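Local coordinates for protein AgaA (Rhizobium radiobacter, PDB 6HLX) that binds the opine agropinic acid as the periplasmic substrate-binding protein of an ABC transporter, serving its import into the bacterium, at residues Asn409-Gln412 and Ile413-Leu416. Residues are numbered along the deposited sequence; the frame is centred on the assembly and turned at random.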
loop_
_atom_site.group_PDB
_atom_site.type_symbol
_atom_site.label_atom_id
_atom_site.label_comp_id
_atom_site.label_asym_id
_atom_site.label_seq_id
_atom_site.Cartn_x
_atom_site.Cartn_y
_atom_site.Cartn_z
ATOM N N ASN A 409 -9.859 -12.767 13.751
ATOM C CA ASN A 409 -10.713 -13.614 12.923
ATOM C C ASN A 409 -12.107 -13.628 13.540
ATOM O O ASN A 409 -12.306 -14.241 14.585
ATOM C CB ASN A 409 -10.103 -15.039 12.867
ATOM C CG ASN A 409 -10.702 -16.007 11.873
ATOM O OD1 ASN A 409 -11.440 -15.643 10.960
ATOM N ND2 ASN A 409 -10.363 -17.281 12.021
ATOM N N ASP A 410 -13.045 -12.872 12.949
ATOM C CA ASP A 410 -14.437 -12.835 13.424
ATOM C C ASP A 410 -15.351 -13.409 12.338
ATOM O O ASP A 410 -15.345 -12.903 11.204
ATOM C CB ASP A 410 -14.854 -11.398 13.788
ATOM C CG ASP A 410 -16.309 -11.311 14.214
ATOM O OD1 ASP A 410 -16.641 -11.818 15.315
ATOM O OD2 ASP A 410 -17.107 -10.679 13.481
ATOM N N GLN A 411 -16.151 -14.446 12.679
ATOM C CA GLN A 411 -17.001 -15.082 11.677
ATOM C C GLN A 411 -18.033 -14.133 11.088
ATOM O O GLN A 411 -18.243 -14.177 9.874
ATOM C CB GLN A 411 -17.648 -16.388 12.202
ATOM C CG GLN A 411 -18.044 -17.397 11.087
ATOM C CD GLN A 411 -17.070 -17.574 9.918
ATOM O OE1 GLN A 411 -15.834 -17.554 10.048
ATOM N NE2 GLN A 411 -17.619 -17.755 8.729
ATOM N N GLN A 412 -18.674 -13.275 11.912
ATOM C CA GLN A 412 -19.689 -12.353 11.357
ATOM C C GLN A 412 -19.066 -11.417 10.327
ATOM O O GLN A 412 -19.650 -11.200 9.257
ATOM C CB GLN A 412 -20.388 -11.553 12.456
ATOM C CG GLN A 412 -21.389 -12.379 13.255
ATOM C CD GLN A 412 -22.002 -11.545 14.356
ATOM O OE1 GLN A 412 -22.424 -10.403 14.143
ATOM N NE2 GLN A 412 -22.040 -12.089 15.562
ATOM N N ILE A 413 -17.866 -10.889 10.629
ATOM C CA ILE A 413 -17.148 -10.007 9.699
ATOM C C ILE A 413 -16.792 -10.781 8.426
ATOM O O ILE A 413 -17.018 -10.270 7.333
ATOM C CB ILE A 413 -15.901 -9.360 10.385
ATOM C CG1 ILE A 413 -16.343 -8.171 11.259
ATOM C CG2 ILE A 413 -14.862 -8.892 9.340
ATOM C CD1 ILE A 413 -15.253 -7.527 12.117
ATOM N N ASN A 414 -16.267 -12.024 8.561
ATOM C CA ASN A 414 -15.893 -12.837 7.392
ATOM C C ASN A 414 -17.086 -13.054 6.467
ATOM O O ASN A 414 -16.964 -12.899 5.250
ATOM C CB ASN A 414 -15.317 -14.188 7.810
ATOM C CG ASN A 414 -13.997 -14.128 8.539
ATOM O OD1 ASN A 414 -13.605 -15.094 9.216
ATOM N ND2 ASN A 414 -13.289 -13.024 8.429
ATOM N N ASP A 415 -18.233 -13.424 7.063
ATOM C CA ASP A 415 -19.464 -13.705 6.316
ATOM C C ASP A 415 -19.946 -12.485 5.560
ATOM O O ASP A 415 -20.293 -12.601 4.383
ATOM C CB ASP A 415 -20.550 -14.254 7.258
ATOM C CG ASP A 415 -20.240 -15.647 7.758
ATOM O OD1 ASP A 415 -19.377 -16.321 7.148
ATOM O OD2 ASP A 415 -20.891 -16.087 8.734
ATOM N N LEU A 416 -19.893 -11.309 6.199
ATOM C CA LEU A 416 -20.307 -10.059 5.562
ATOM C C LEU A 416 -19.346 -9.695 4.433
ATOM O O LEU A 416 -19.797 -9.330 3.343
ATOM C CB LEU A 416 -20.394 -8.907 6.576
ATOM C CG LEU A 416 -21.610 -8.948 7.515
ATOM C CD1 LEU A 416 -21.397 -8.022 8.702
ATOM C CD2 LEU A 416 -22.925 -8.619 6.765
#
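Asp-410, the N-cap of helix 411-422, reaches over the first turn to Ile-413. Its CB lies 4.1 Å from Ile-413 CB. CG, 3.9 Å from Ile-413 N, stands anti to the backbone N (chi1 177°), which turns the carboxylate back over the helix end. OD2 there accepts the Ile-413 N-H at 3.0 Å; the donor comes to the anti side of this oxygen, 35° out of the carboxylate plane. The same oxygen rests 3.4 Å from Ile-413 CG1, the two side chains crossing at about a right angle. It also pairs in a salt bridge with Arg-439 of helix 426-443, whose Phe-436 packs against Ile-413. The Asp-410 carbonyl opens the main-chain series, its O taking the Asn-414 N-H at 2.9 Å, and Gln-411 O receives Asp-415 N one residue on. On the outer side, Gln-411 is bent at its second torsion, bringing NE2 to 2.8 Å from Asp-415 OD1, with amide and carboxylate planes 74° apart. One carboxylate thus satisfies a first-turn N-H and ties the helix start to the neighbouring helix; its negative charge would probably be favoured by both the helix dipole and the arginine.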